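Local coordinates for protein polymerase cofactor VP35 (Reston ebolavirus, PDB 3L2A) that binds RNA and counters the host interferon response through this interferon inhibitory domain and, in the full protein, probably acts as a polymerase cofactor, at residues I84-R89 with C115-Q120; A50-S55 with C64-I69. One frame throughout, in Å; residues are numbered along the deposited sequence.

In the fold
From the N terminus the chain first builds a bundle of helices, and contact 2 falls within it: helix 45-57 turns back through a short loop into helix 62-72, and A50-S55 meets C64-I69 across that hairpin. Helix 75-78 follows, and then the chain enters the sheet. Contact 1 closes a much longer loop and ties the outermost strand 83-85 to strand 113-118, since I84-R89 pairs with C115-Q120 only after strand 100-102 has been made. The two contacts are in series, neither nested nor crossed. The centres of contact 1 and contact 2 are about 28 Å apart. They lie on opposite sides of the chain's centre, contact 2 in the helical part and contact 1 in the mixed sheet.

Contact 1. Residues I84-R89 with C115-Q120; sequences IHIRSR and CLFKMQ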
loop_
_atom_site.group_PDB
_atom_site.type_symbol
_atom_site.label_atom_id
_atom_site.label_comp_id
_atom_site.label_asym_id
_atom_site.label_seq_id
_atom_site.Cartn_x
_atom_site.Cartn_y
_atom_site.Cartn_z
ATOM N N ILE A 84 -4.794 -11.141 1.618
ATOM C CA ILE A 84 -5.822 -11.091 0.597
ATOM C C ILE A 84 -5.963 -12.504 -0.001
ATOM O O ILE A 84 -5.022 -13.025 -0.589
ATOM C CB ILE A 84 -5.463 -10.038 -0.485
ATOM C CG1 ILE A 84 -5.292 -8.653 0.162
ATOM C CG2 ILE A 84 -6.507 -10.003 -1.586
ATOM C CD1 ILE A 84 -4.766 -7.579 -0.764
ATOM N N HIS A 85 -7.124 -13.128 0.182
ATOM C CA HIS A 85 -7.342 -14.488 -0.315
ATOM C C HIS A 85 -7.652 -14.492 -1.802
ATOM O O HIS A 85 -8.551 -13.774 -2.255
ATOM C CB HIS A 85 -8.478 -15.164 0.445
ATOM C CG HIS A 85 -8.154 -15.448 1.873
ATOM N ND1 HIS A 85 -8.237 -14.490 2.860
ATOM C CD2 HIS A 85 -7.743 -16.584 2.482
ATOM C CE1 HIS A 85 -7.891 -15.024 4.018
ATOM N NE2 HIS A 85 -7.587 -16.294 3.815
ATOM N N ILE A 86 -6.910 -15.301 -2.560
ATOM C CA ILE A 86 -7.096 -15.378 -4.013
ATOM C C ILE A 86 -7.133 -16.820 -4.502
ATOM O O ILE A 86 -6.512 -17.719 -3.904
ATOM C CB ILE A 86 -6.027 -14.583 -4.820
ATOM C CG1 ILE A 86 -4.620 -15.096 -4.505
ATOM C CG2 ILE A 86 -6.173 -13.047 -4.620
ATOM C CD1 ILE A 86 -3.589 -14.663 -5.505
ATOM N N ARG A 87 -7.829 -17.026 -5.616
ATOM C CA ARG A 87 -8.121 -18.355 -6.151
ATOM C C ARG A 87 -6.979 -18.975 -6.982
ATOM O O ARG A 87 -6.820 -20.200 -6.999
ATOM C CB ARG A 87 -9.448 -18.285 -6.924
ATOM C CG ARG A 87 -9.676 -19.314 -8.004
ATOM C CD ARG A 87 -10.547 -18.724 -9.104
ATOM N NE ARG A 87 -9.819 -17.730 -9.892
ATOM C CZ ARG A 87 -9.138 -18.005 -11.000
ATOM N NH1 ARG A 87 -9.091 -19.247 -11.470
ATOM N NH2 ARG A 87 -8.503 -17.035 -11.643
ATOM N N SER A 88 -6.195 -18.130 -7.663
ATOM C CA SER A 88 -5.029 -18.585 -8.438
ATOM C C SER A 88 -4.032 -17.448 -8.669
ATOM O O SER A 88 -4.351 -16.291 -8.431
ATOM C CB SER A 88 -5.470 -19.129 -9.802
ATOM O OG SER A 88 -5.878 -18.065 -10.653
ATOM N N ARG A 89 -2.834 -17.790 -9.140
ATOM C CA ARG A 89 -1.815 -16.770 -9.431
ATOM C C ARG A 89 -2.324 -15.699 -10.393
ATOM O O ARG A 89 -1.953 -14.512 -10.266
ATOM C CB ARG A 89 -0.543 -17.417 -9.983
ATOM C CG ARG A 89 0.556 -16.397 -10.122
ATOM C CD ARG A 89 1.777 -16.940 -10.770
ATOM N NE ARG A 89 2.672 -15.809 -10.998
ATOM C CZ ARG A 89 3.739 -15.511 -10.260
ATOM N NH1 ARG A 89 4.091 -16.273 -9.228
ATOM N NH2 ARG A 89 4.474 -14.462 -10.593
ATOM N N CYS A 115 1.151 -6.554 0.850
ATOM C CA CYS A 115 0.058 -7.397 1.258
ATOM C C CYS A 115 0.523 -8.817 1.037
ATOM O O CYS A 115 1.593 -9.040 0.458
ATOM C CB CYS A 115 -1.203 -7.083 0.448
ATOM S SG CYS A 115 -1.050 -7.387 -1.354
ATOM N N LEU A 116 -0.269 -9.758 1.520
ATOM C CA LEU A 116 0.042 -11.177 1.365
ATOM C C LEU A 116 -1.114 -11.813 0.638
ATOM O O LEU A 116 -2.251 -11.689 1.061
ATOM C CB LEU A 116 0.194 -11.819 2.732
ATOM C CG LEU A 116 1.128 -11.123 3.716
ATOM C CD1 LEU A 116 1.128 -11.866 5.026
ATOM C CD2 LEU A 116 2.537 -11.048 3.168
ATOM N N PHE A 117 -0.819 -12.466 -0.482
ATOM C CA PHE A 117 -1.850 -13.135 -1.247
ATOM C C PHE A 117 -1.828 -14.578 -0.804
ATOM O O PHE A 117 -0.846 -15.278 -1.048
ATOM C CB PHE A 117 -1.556 -13.060 -2.741
ATOM C CG PHE A 117 -1.689 -11.680 -3.320
ATOM C CD1 PHE A 117 -0.566 -10.992 -3.754
ATOM C CD2 PHE A 117 -2.948 -11.079 -3.439
ATOM C CE1 PHE A 117 -0.669 -9.728 -4.321
ATOM C CE2 PHE A 117 -3.075 -9.798 -4.004
ATOM C CZ PHE A 117 -1.928 -9.123 -4.444
ATOM N N LYS A 118 -2.889 -15.022 -0.149
ATOM C CA LYS A 118 -2.957 -16.413 0.270
ATOM C C LYS A 118 -3.712 -17.244 -0.752
ATOM O O LYS A 118 -4.900 -17.010 -1.012
ATOM C CB LYS A 118 -3.611 -16.560 1.649
ATOM C CG LYS A 118 -3.799 -18.003 2.069
ATOM C CD LYS A 118 -3.733 -18.158 3.565
ATOM C CE LYS A 118 -3.677 -19.630 3.962
ATOM N NZ LYS A 118 -3.605 -19.722 5.444
ATOM N N MET A 119 -3.011 -18.216 -1.336
ATOM C CA MET A 119 -3.637 -19.015 -2.382
ATOM C C MET A 119 -4.192 -20.347 -1.884
ATOM O O MET A 119 -4.118 -20.686 -0.689
ATOM C CB MET A 119 -2.656 -19.169 -3.557
ATOM C CG MET A 119 -2.215 -17.816 -4.152
ATOM S SD MET A 119 -0.849 -17.896 -5.313
ATOM C CE MET A 119 0.414 -18.640 -4.275
ATOM N N GLN A 120 -4.838 -21.075 -2.786
ATOM C CA GLN A 120 -5.547 -22.294 -2.421
ATOM C C GLN A 120 -4.667 -23.402 -1.839
ATOM O O GLN A 120 -5.078 -24.076 -0.885
ATOM C CB GLN A 120 -6.392 -22.798 -3.592
ATOM C CG GLN A 120 -7.466 -21.790 -4.009
ATOM C CD GLN A 120 -8.494 -22.428 -5.027
ATOM O OE1 GLN A 120 -9.708 -21.930 -4.910
ATOM N NE2 GLN A 120 -8.056 -23.546 -5.979
#
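I84 and F117 are bridged in parallel register, and their side chains lie side by side on the same face of the sheet, pointing the same way. CB of I84 comes 4.0 Å from CD2 of F117, while its CD1 reaches across to C115, 3.8 Å from SG. That sulphur sits above one face of the F117 ring, offset toward the rim. I86 then crosses F117 obliquely: CG1 stands between the backbone N and the carbonyl carbon (chi1 59°) and chi2 is extended (164°), which puts CD1 of I86 3.8 Å from F117 CB. The same branch runs alongside M119, CG1 of I86 being 3.6 Å from M119 CG. The CG1-CD1 branch thus touches both F117 CB and the M119 methylene CG, while CG2 lies near F117 CD2. On the other face H85 and K118 are paired, with the imidazole CD2 of H85 4.2 Å from K118 CG.

Three backbone bonds fix this register: I84 N donates to L116 O (2.7 Å), K118 N to I84 O, and I86 N to K118 O (3.1 Å). Past the strands, the poorly ordered Q120 lays its CG 3.4 Å from R87 O. In the conformer given, R87 NH2 forms a salt bridge with D91.

This is the parallel pairing of an edge strand with an inner one. Strand 113-118 is bonded on its far side to strand 124-128, F117 with L125 and C115 with L127. On the I84 and F117 face, F117 touches I92 of a loop and L100 of strand 100-102, and Q30 of helix 27-41 meets both I84 and C115.

Contact 2. Residues A50-S55 with C64-I69; sequences AEFQAS and CALIQI
The axes of helices 50-55 and 64-69 approach to 8.8 Å and run roughly antiparallel, 134° apart, with the backbones nearest at S55 and A65, whose CA atoms are 5.2 Å apart. Small side chains allow this closeness: CB of S55 rests 3.6 Å from CB of A65. That methyl also meets the F52 ring obliquely, 3.7 Å from CD1. CG of F52 is anti to the backbone N (chi1 -173°), and the ring beyond it comes nearer the second helix than CB's direction would suggest. Farther round the ring, CE1 of F52 lies 4.2 Å from CD2 of L66. I69 comes in at a slant from the next turn, with CD1 3.8 Å from F52 CB, and its CG1 touches CB of E51. M17 of helix 10-19 touches F52, L66 and I69 and extends the apolar group.

Between the two backbones the polar group is the S55 hydroxyl. S55 OG donates to E51 O one turn earlier at 3.1 Å, while S55 N reaches the same oxygen from the opposite face of the carbonyl plane. This carbonyl thus takes two donors. The Q68 amide oxygen is bonded to K71.

No hydrogen bond passes between A50-S55 and C64-I69; farther along helix 62-72, R72 makes only a long, weak ion pair with E51. The CB atoms of S55 and A65 bring the backbones close, the F52 ring rests against A65, L66 and I69, and the hydroxyl is taken up by E51 O, so cohesion across these turns is mainly apolar.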
loop_
_atom_site.group_PDB
_atom_site.type_symbol
_atom_site.label_atom_id
_atom_site.label_comp_id
_atom_site.label_asym_id
_atom_site.label_seq_id
_atom_site.Cartn_x
_atom_site.Cartn_y
_atom_site.Cartn_z
ATOM N N ALA A 50 -1.267 14.282 4.864
ATOM C CA ALA A 50 -0.292 15.344 5.180
ATOM C C ALA A 50 1.104 14.895 4.783
ATOM O O ALA A 50 1.871 15.639 4.206
ATOM C CB ALA A 50 -0.329 15.648 6.681
ATOM N N GLU A 51 1.432 13.657 5.140
ATOM C CA GLU A 51 2.762 13.123 4.800
ATOM C C GLU A 51 2.941 12.955 3.286
ATOM O O GLU A 51 4.034 13.186 2.735
ATOM C CB GLU A 51 2.957 11.804 5.536
ATOM C CG GLU A 51 3.175 12.035 7.009
ATOM C CD GLU A 51 4.531 12.632 7.316
ATOM O OE1 GLU A 51 5.354 12.796 6.386
ATOM O OE2 GLU A 51 4.771 12.929 8.502
ATOM N N PHE A 52 1.877 12.535 2.617
ATOM C CA PHE A 52 1.904 12.397 1.153
ATOM C C PHE A 52 2.225 13.758 0.546
ATOM O O PHE A 52 3.119 13.895 -0.268
ATOM C CB PHE A 52 0.559 11.894 0.640
ATOM C CG PHE A 52 0.556 11.568 -0.830
ATOM C CD1 PHE A 52 1.315 10.494 -1.302
ATOM C CD2 PHE A 52 -0.206 12.317 -1.731
ATOM C CE1 PHE A 52 1.305 10.161 -2.673
ATOM C CE2 PHE A 52 -0.221 11.999 -3.099
ATOM C CZ PHE A 52 0.524 10.907 -3.566
ATOM N N GLN A 53 1.474 14.783 0.940
ATOM C CA GLN A 53 1.696 16.123 0.415
ATOM C C GLN A 53 3.097 16.651 0.715
ATOM O O GLN A 53 3.729 17.296 -0.138
ATOM C CB GLN A 53 0.701 17.077 1.061
ATOM C CG GLN A 53 -0.661 17.117 0.436
ATOM C CD GLN A 53 -1.341 18.498 0.706
ATOM O OE1 GLN A 53 -1.384 18.940 1.830
ATOM N NE2 GLN A 53 -1.809 19.173 -0.346
ATOM N N ALA A 54 3.560 16.434 1.942
ATOM C CA ALA A 54 4.861 16.942 2.360
ATOM C C ALA A 54 5.962 16.264 1.563
ATOM O O ALA A 54 6.951 16.903 1.233
ATOM C CB ALA A 54 5.075 16.745 3.838
ATOM N N SER A 55 5.785 14.981 1.237
ATOM C CA SER A 55 6.817 14.270 0.479
ATOM C C SER A 55 6.869 14.747 -0.947
ATOM O O SER A 55 7.960 14.925 -1.512
ATOM C CB SER A 55 6.594 12.756 0.546
ATOM O OG SER A 55 6.834 12.309 1.870
ATOM N N CYS A 64 7.697 7.155 -4.226
ATOM C CA CYS A 64 8.563 7.402 -3.097
ATOM C C CYS A 64 7.765 7.931 -1.920
ATOM O O CYS A 64 7.996 7.500 -0.783
ATOM C CB CYS A 64 9.690 8.357 -3.479
ATOM S SG CYS A 64 10.826 8.673 -2.120
ATOM N N ALA A 65 6.816 8.840 -2.188
ATOM C CA ALA A 65 5.954 9.394 -1.130
ATOM C C ALA A 65 5.199 8.285 -0.375
ATOM O O ALA A 65 5.087 8.308 0.859
ATOM C CB ALA A 65 4.985 10.451 -1.732
ATOM N N LEU A 66 4.729 7.277 -1.116
ATOM C CA LEU A 66 4.031 6.153 -0.496
ATOM C C LEU A 66 4.974 5.318 0.342
ATOM O O LEU A 66 4.619 4.878 1.434
ATOM C CB LEU A 66 3.371 5.303 -1.564
ATOM C CG LEU A 66 2.200 5.968 -2.312
ATOM C CD1 LEU A 66 1.843 5.129 -3.522
ATOM C CD2 LEU A 66 0.971 6.133 -1.385
ATOM N N ILE A 67 6.173 5.065 -0.171
ATOM C CA ILE A 67 7.166 4.375 0.660
ATOM C C ILE A 67 7.429 5.149 1.956
ATOM O O ILE A 67 7.458 4.580 3.046
ATOM C CB ILE A 67 8.483 4.153 -0.119
ATOM C CG1 ILE A 67 8.256 3.160 -1.265
ATOM C CG2 ILE A 67 9.617 3.672 0.820
ATOM C CD1 ILE A 67 9.474 2.997 -2.188
ATOM N N GLN A 68 7.579 6.464 1.837
ATOM C CA GLN A 68 7.877 7.275 3.006
ATOM C C GLN A 68 6.749 7.228 4.028
ATOM O O GLN A 68 7.009 7.189 5.234
ATOM C CB GLN A 68 8.244 8.699 2.580
ATOM C CG GLN A 68 9.534 8.759 1.737
ATOM C CD GLN A 68 10.792 8.251 2.430
ATOM O OE1 GLN A 68 11.036 7.043 2.522
ATOM N NE2 GLN A 68 11.644 9.179 2.848
ATOM N N ILE A 69 5.504 7.215 3.558
ATOM C CA ILE A 69 4.349 7.045 4.462
ATOM C C ILE A 69 4.526 5.806 5.309
ATOM O O ILE A 69 4.357 5.854 6.538
ATOM C CB ILE A 69 2.989 7.019 3.712
ATOM C CG1 ILE A 69 2.651 8.424 3.179
ATOM C CG2 ILE A 69 1.856 6.442 4.619
ATOM C CD1 ILE A 69 1.615 8.455 2.006
#